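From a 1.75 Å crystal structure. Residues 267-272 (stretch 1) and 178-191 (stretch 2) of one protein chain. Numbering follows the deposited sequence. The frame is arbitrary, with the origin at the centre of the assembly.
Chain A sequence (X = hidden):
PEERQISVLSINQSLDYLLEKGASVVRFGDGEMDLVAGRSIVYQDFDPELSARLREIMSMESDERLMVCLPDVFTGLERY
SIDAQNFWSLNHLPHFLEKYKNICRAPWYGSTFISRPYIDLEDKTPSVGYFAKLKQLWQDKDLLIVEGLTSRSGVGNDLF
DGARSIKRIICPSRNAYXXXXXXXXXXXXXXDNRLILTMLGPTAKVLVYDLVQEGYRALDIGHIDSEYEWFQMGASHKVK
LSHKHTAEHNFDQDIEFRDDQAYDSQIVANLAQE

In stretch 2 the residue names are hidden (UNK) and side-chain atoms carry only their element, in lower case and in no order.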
# COMPACT_ATOMS: atom_id res chain seq x y z
N ILE A 267 9.79 15.11 -21.44
CA ILE A 267 10.47 16.33 -21.04
C ILE A 267 9.70 17.51 -21.62
O ILE A 267 9.41 17.55 -22.82
CB ILE A 267 11.93 16.30 -21.49
CG1 ILE A 267 12.70 15.20 -20.76
CG2 ILE A 267 12.59 17.64 -21.24
CD1 ILE A 267 14.12 14.94 -21.32
N VAL A 268 9.30 18.45 -20.77
CA VAL A 268 8.65 19.67 -21.24
C VAL A 268 9.49 20.91 -21.00
O VAL A 268 9.24 21.93 -21.66
CB VAL A 268 7.25 19.84 -20.61
CG1 VAL A 268 6.32 18.70 -21.03
CG2 VAL A 268 7.35 19.88 -19.10
N ALA A 269 10.46 20.87 -20.10
CA ALA A 269 11.43 21.94 -19.93
C ALA A 269 12.75 21.34 -19.48
O ALA A 269 12.78 20.31 -18.80
CB ALA A 269 10.95 23.00 -18.92
N ASN A 270 13.85 21.99 -19.87
CA ASN A 270 15.19 21.48 -19.58
C ASN A 270 16.07 22.64 -19.13
O ASN A 270 16.45 23.48 -19.95
CB ASN A 270 15.78 20.78 -20.81
CG ASN A 270 17.03 20.02 -20.47
OD1 ASN A 270 17.76 20.38 -19.56
ND2 ASN A 270 17.29 18.95 -21.22
N LEU A 271 16.42 22.66 -17.85
CA LEU A 271 17.24 23.70 -17.26
C LEU A 271 18.63 23.21 -16.83
O LEU A 271 19.35 23.94 -16.14
CB LEU A 271 16.50 24.32 -16.07
CG LEU A 271 15.34 25.22 -16.50
CD1 LEU A 271 14.06 24.45 -16.68
CD2 LEU A 271 15.15 26.35 -15.51
N ALA A 272 19.02 22.02 -17.25
CA ALA A 272 20.30 21.44 -16.84
C ALA A 272 21.46 22.17 -17.48
O ALA A 272 21.43 22.43 -18.68
CB ALA A 272 20.35 19.96 -17.19
N UNK A 178 20.99 27.16 -7.50
CA UNK A 178 21.18 28.44 -8.18
C UNK A 178 20.11 28.71 -9.24
O UNK A 178 20.01 29.85 -9.71
c UNK A 178 22.57 28.52 -8.81
o UNK A 178 22.61 27.83 -10.04
N UNK A 179 19.33 27.70 -9.62
CA UNK A 179 18.27 27.87 -10.61
C UNK A 179 16.87 27.79 -10.01
O UNK A 179 15.90 27.67 -10.76
c UNK A 179 20.63 26.65 -14.92
n UNK A 179 20.55 28.05 -15.43
c UNK A 179 19.48 26.31 -13.96
c UNK A 179 18.43 26.83 -11.72
c UNK A 179 19.52 27.19 -12.73
N UNK A 180 16.74 27.93 -8.69
CA UNK A 180 15.46 27.67 -8.01
C UNK A 180 14.31 28.48 -8.60
O UNK A 180 13.23 27.94 -8.88
c UNK A 180 14.28 27.90 -5.71
c UNK A 180 15.59 27.96 -6.51
c UNK A 180 13.75 26.48 -5.63
c UNK A 180 14.47 28.46 -4.30
N UNK A 181 14.53 29.78 -8.84
CA UNK A 181 13.40 30.59 -9.29
C UNK A 181 12.99 30.21 -10.70
O UNK A 181 11.79 30.19 -11.02
o UNK A 181 11.42 32.58 -7.60
o UNK A 181 12.62 32.17 -5.79
c UNK A 181 13.82 32.64 -7.80
c UNK A 181 12.53 32.46 -7.01
c UNK A 181 13.74 32.08 -9.22
N UNK A 182 13.96 29.85 -11.54
CA UNK A 182 13.64 29.39 -12.89
C UNK A 182 12.94 28.05 -12.87
O UNK A 182 12.04 27.81 -13.68
c UNK A 182 14.92 29.31 -13.74
N UNK A 183 13.33 27.17 -11.94
CA UNK A 183 12.63 25.89 -11.79
C UNK A 183 11.19 26.14 -11.35
O UNK A 183 10.26 25.56 -11.91
c UNK A 183 12.58 23.70 -10.56
c UNK A 183 13.38 24.98 -10.80
c UNK A 183 14.74 24.58 -11.36
c UNK A 183 15.71 24.03 -10.31
N UNK A 184 10.99 27.03 -10.36
CA UNK A 184 9.64 27.37 -9.93
C UNK A 184 8.82 27.94 -11.08
O UNK A 184 7.64 27.62 -11.24
n UNK A 184 10.22 30.34 -4.71
c UNK A 184 9.51 28.58 -6.26
c UNK A 184 9.88 27.69 -7.42
c UNK A 184 9.68 28.37 -8.76
c UNK A 184 10.61 29.52 -5.89
N UNK A 185 9.45 28.79 -11.90
CA UNK A 185 8.73 29.35 -13.03
C UNK A 185 8.29 28.26 -13.99
O UNK A 185 7.16 28.28 -14.49
c UNK A 185 9.60 30.39 -13.73
c UNK A 185 9.64 32.30 -15.32
o UNK A 185 10.85 32.47 -15.10
n UNK A 185 8.88 33.24 -15.89
c UNK A 185 8.96 31.01 -14.94
N UNK A 186 9.16 27.28 -14.23
CA UNK A 186 8.78 26.17 -15.09
C UNK A 186 7.63 25.38 -14.48
O UNK A 186 6.72 24.97 -15.20
c UNK A 186 9.98 25.25 -15.33
N UNK A 187 7.65 25.18 -13.16
CA UNK A 187 6.57 24.44 -12.51
C UNK A 187 5.24 25.15 -12.71
O UNK A 187 4.25 24.53 -13.10
c UNK A 187 6.88 24.23 -11.02
c UNK A 187 7.97 23.15 -10.85
c UNK A 187 5.62 23.83 -10.27
N UNK A 188 5.21 26.47 -12.49
CA UNK A 188 3.95 27.18 -12.66
C UNK A 188 3.40 27.04 -14.07
O UNK A 188 2.18 26.95 -14.27
n UNK A 188 5.29 30.61 -9.22
c UNK A 188 6.54 31.06 -9.11
c UNK A 188 4.61 30.40 -10.50
n UNK A 188 7.09 31.17 -7.91
n UNK A 188 7.23 31.39 -10.19
c UNK A 188 4.12 28.65 -12.29
c UNK A 188 4.53 28.88 -10.84
N UNK A 189 4.29 27.00 -15.07
CA UNK A 189 3.87 26.95 -16.47
C UNK A 189 3.35 25.58 -16.89
O UNK A 189 2.51 25.49 -17.79
o UNK A 189 4.77 26.84 -21.00
c UNK A 189 5.03 27.35 -17.39
c UNK A 189 4.59 27.75 -18.80
o UNK A 189 6.49 26.59 -19.65
c UNK A 189 5.34 27.00 -19.89
N UNK A 190 3.80 24.50 -16.24
CA UNK A 190 3.46 23.16 -16.71
C UNK A 190 2.68 22.32 -15.71
O UNK A 190 2.25 21.22 -16.06
n UNK A 190 5.04 22.95 -19.51
c UNK A 190 5.49 23.01 -18.21
c UNK A 190 6.64 23.71 -18.24
c UNK A 190 5.90 23.58 -20.30
n UNK A 190 6.87 24.06 -19.54
c UNK A 190 4.74 22.39 -17.08
N UNK A 191 2.45 22.82 -14.49
CA UNK A 191 1.91 21.94 -13.46
C UNK A 191 0.44 21.64 -13.69
O UNK A 191 -0.00 20.51 -13.46
c UNK A 191 2.12 22.55 -12.07

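Position 178 has one carbon and then one oxygen, and reaches nothing on stretch 1: Ser 178. Position 179 carries four carbons in a row ending in nitrogen, and one of those carbons lies close to the backbone oxygen of Leu 271. This is Lys 179, at the N-cap position; its CD is 3.2 Å from Leu 271 O, so the aliphatic part of the chain, rather than a hydrogen bond, makes the contact.

Position 180 shows four carbons forked at the second, buried and out of reach of the strand: Leu 180. At 181, three carbons end in two oxygens, again out of reach: Glu 181. A single carbon at 182 points toward stretch 1, and its CB sits 3.5 Å from Leu 271 CD2. It is Ala 182, small enough to let the leucine come close to the helix.

Position 183 has four carbons forked at the first, one arm two carbons long. Its CB points sideways, and its backbone N is 4.1 Å from Leu 271 CD2; this is Ile 183. Four carbons in a row ending in nitrogen, out of reach of stretch 1, make 184 Lys 184, whose NZ forms a salt bridge to Glu 181 OE2 at 3.2 Å, a weak hydrogen bond one turn along the helix. Position 185, three carbons with one oxygen and one nitrogen on the third, is Gln 185, which is out of reach of stretch 1.

At 186 a lone, buried carbon points toward stretch 1 and meets two of its side chains: CB lies 4.3 Å from Ala 269 CB and 4.4 Å from Leu 271 CD1. This is Ala 186. Position 187, one carbon carrying two more, is Val 187; 188, three carbons, a nitrogen, then a carbon with two nitrogens, is Arg 188; both are out of reach. Three carbons with two terminal oxygens make 189 Glu 189, whose CB points toward the strand without contact.

Position 190 has one carbon and a five-membered ring of three carbons and two nitrogens, with a methyl of Val 268 over one face. It is His 190: Val 268 CG2 lies 3.8 Å from the ring centroid, 13° off the normal, a CH-pi contact. Position 191, one carbon, is Ala 191, beyond the contact.

The contact runs without a hydrogen bond between the stretches. Strand and helix run nearly antiparallel, at 154°, so Leu 271 meets the early turns and Val 268 the last. Alanines at 182 and 186 give Leu 271 its seat, Ala 269 packs methyl to methyl against Ala 186, and the imidazole offers Val 268 a flat face.

Stretch 2, residues 178-191: SKLEAIKQAVREHA
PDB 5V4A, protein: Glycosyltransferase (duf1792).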